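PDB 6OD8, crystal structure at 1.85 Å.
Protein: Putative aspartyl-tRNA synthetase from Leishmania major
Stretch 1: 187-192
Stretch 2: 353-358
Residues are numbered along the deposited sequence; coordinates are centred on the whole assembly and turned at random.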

# COMPACT_ATOMS: atom_id res chain seq x y z
N ASP A 187 -1.36 -4.41 -33.67
CA ASP A 187 -1.52 -2.98 -33.87
C ASP A 187 -1.28 -2.22 -32.57
O ASP A 187 -0.64 -1.15 -32.57
CB ASP A 187 -2.92 -2.68 -34.40
CG ASP A 187 -3.11 -3.13 -35.84
OD1 ASP A 187 -2.14 -3.58 -36.49
OD2 ASP A 187 -4.25 -3.04 -36.32
N ALA A 188 -1.76 -2.75 -31.45
CA ALA A 188 -1.59 -2.09 -30.15
C ALA A 188 -0.14 -2.07 -29.70
O ALA A 188 0.22 -1.25 -28.85
CB ALA A 188 -2.47 -2.77 -29.10
N SER A 189 0.71 -2.93 -30.28
CA SER A 189 2.12 -3.04 -29.93
C SER A 189 3.04 -2.25 -30.84
O SER A 189 4.24 -2.15 -30.56
CB SER A 189 2.57 -4.51 -29.96
OG SER A 189 1.93 -5.24 -28.92
N ARG A 190 2.51 -1.69 -31.93
CA ARG A 190 3.35 -1.06 -32.94
C ARG A 190 3.89 0.28 -32.43
O ARG A 190 3.18 1.06 -31.80
CB ARG A 190 2.53 -0.88 -34.22
CG ARG A 190 3.29 -0.23 -35.37
CD ARG A 190 2.55 -0.39 -36.68
NE ARG A 190 2.62 -1.77 -37.17
CZ ARG A 190 1.59 -2.60 -37.18
NH1 ARG A 190 0.40 -2.20 -36.75
NH2 ARG A 190 1.74 -3.84 -37.63
N LYS A 191 5.18 0.53 -32.70
CA LYS A 191 5.80 1.82 -32.39
C LYS A 191 5.13 2.93 -33.18
O LYS A 191 4.78 2.75 -34.35
CB LYS A 191 7.30 1.80 -32.71
CG LYS A 191 8.12 0.74 -32.00
CD LYS A 191 9.55 0.70 -32.53
CE LYS A 191 10.28 1.99 -32.24
NZ LYS A 191 11.64 2.01 -32.87
N GLU A 192 4.95 4.09 -32.54
CA GLU A 192 4.33 5.22 -33.23
C GLU A 192 5.11 5.61 -34.48
O GLU A 192 4.52 6.08 -35.46
CB GLU A 192 4.22 6.43 -32.29
N CYS A 353 10.86 -0.52 -23.70
CA CYS A 353 11.68 0.25 -24.63
C CYS A 353 11.46 -0.17 -26.08
O CYS A 353 11.63 0.65 -26.99
CB CYS A 353 13.16 0.09 -24.25
SG CYS A 353 14.32 1.18 -25.13
N GLN A 354 11.08 -1.43 -26.33
CA GLN A 354 10.94 -1.84 -27.72
C GLN A 354 9.77 -1.14 -28.39
O GLN A 354 9.81 -0.90 -29.60
CB GLN A 354 10.80 -3.36 -27.83
CG GLN A 354 9.79 -3.99 -26.89
CD GLN A 354 8.38 -4.02 -27.46
OE1 GLN A 354 8.19 -4.06 -28.68
NE2 GLN A 354 7.37 -3.99 -26.58
N GLN A 355 8.74 -0.80 -27.63
CA GLN A 355 7.65 -0.02 -28.20
C GLN A 355 7.82 1.48 -27.96
O GLN A 355 7.44 2.28 -28.82
CB GLN A 355 6.30 -0.47 -27.62
CG GLN A 355 5.13 0.20 -28.32
CD GLN A 355 3.77 -0.37 -27.93
OE1 GLN A 355 3.68 -1.40 -27.25
NE2 GLN A 355 2.71 0.29 -28.39
N TYR A 356 8.37 1.87 -26.81
CA TYR A 356 8.43 3.26 -26.37
C TYR A 356 9.88 3.56 -26.03
O TYR A 356 10.25 3.58 -24.85
CB TYR A 356 7.52 3.49 -25.16
CG TYR A 356 6.05 3.27 -25.43
CD1 TYR A 356 5.37 4.04 -26.37
CD2 TYR A 356 5.32 2.31 -24.72
CE1 TYR A 356 4.02 3.86 -26.61
CE2 TYR A 356 3.97 2.12 -24.96
CZ TYR A 356 3.33 2.89 -25.90
OH TYR A 356 1.98 2.70 -26.12
N PRO A 357 10.73 3.75 -27.04
CA PRO A 357 12.17 3.86 -26.79
C PRO A 357 12.49 5.01 -25.84
O PRO A 357 11.91 6.10 -25.93
CB PRO A 357 12.76 4.11 -28.18
CG PRO A 357 11.76 3.54 -29.12
CD PRO A 357 10.42 3.77 -28.48
N PHE A 358 13.41 4.74 -24.92
CA PHE A 358 13.85 5.76 -23.99
C PHE A 358 15.31 5.54 -23.66
O PHE A 358 15.82 4.42 -23.73
CB PHE A 358 13.02 5.75 -22.70
CG PHE A 358 13.10 4.44 -21.93
CD1 PHE A 358 12.24 3.39 -22.24
CD2 PHE A 358 13.98 4.29 -20.86
CE1 PHE A 358 12.27 2.19 -21.51
CE2 PHE A 358 14.02 3.11 -20.13
CZ PHE A 358 13.16 2.04 -20.46
O HOH W 1 6.46 -3.13 -30.50
O HOH W 2 2.96 2.88 -30.02

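The contact between these two stretches is small, 269 Å² of surface summed over both sides, and most of it belongs to two residues: Gln355 and Lys191. They lie where the backbones come nearest, with 4.9 Å between Lys191 CA and Gln355 CA. No strand pairing joins the segments. Stretch 1 carries the end region of a helix into an extended loop, stretch 2 is irregular here, and the one direct hydrogen bond between them runs from a side chain to a backbone carbonyl.

That side chain is Gln355, the residue with the largest covered area. Its CA-to-CB bond points sideways to stretch 1, but chi1 and chi2 are both t, so the chain is extended and its amide reaches the helical residue Ala188. There Gln355 NE2 donates to Ala188 O at 3.0 Å, with an N-H...acceptor angle of 145°. Carbonyls in the last turn of a helix commonly lack the amide partner that a further turn would supply, and a glutamine amide can serve such an oxygen without bringing a charge into a buried site. The same nitrogen donates to water 2, at 3.1 Å from Gln355 NE2 to the water oxygen, and this water in turn donates to Arg190 O at 2.6 Å. An amide nitrogen has two hydrogens, so a single NE2 can serve both partners, one directly and one through solvent. The amide also packs closely against the carbonyl of Ser189, with Ser189 O 3.2 Å from Gln355 CD. Ser189 O and Gln355 OE1, 3.4 Å apart, are both acceptors and form no hydrogen bond.

Ser189 O is satisfied instead by water 1, which donates to it at 2.4 Å, a notably short distance, and also donates to Gln354 OE1 at 2.7 Å from the water oxygen. The water thereby links two acceptors that could not bond to each other. Gln354, with chi1 and chi2 both p, makes its link to Ser189 through this solvent molecule.

Lys191 contributes differently, through the length of its aliphatic chain. Its CG lies 3.6 Å from Gln355 O and its CD 3.3 Å from Gln354 O, so the methylenes run beside the backbone of stretch 2. Farther out, Lys191 CE meets Pro357 CG at 3.8 Å, a nonpolar contact between a methylene and a proline ring. Lysine suits such a partly exposed position because its four methylenes can cover a neighbouring surface while its ammonium group, here without a hydrogen bond or salt bridge to stretch 2, is carried beyond them.

Stretch 1 has its own internal bonds. Arg190 N donates to Asp187 O at 3.3 Å, and Arg190 NH1 forms a salt bridge with Asp187 OD1 at 2.9 Å. The CA-to-CB bond of Arg190 points away from stretch 2, and its NH1 pairs with Asp187 within its own segment, while its backbone carbonyl takes part in the water-mediated link to Gln355.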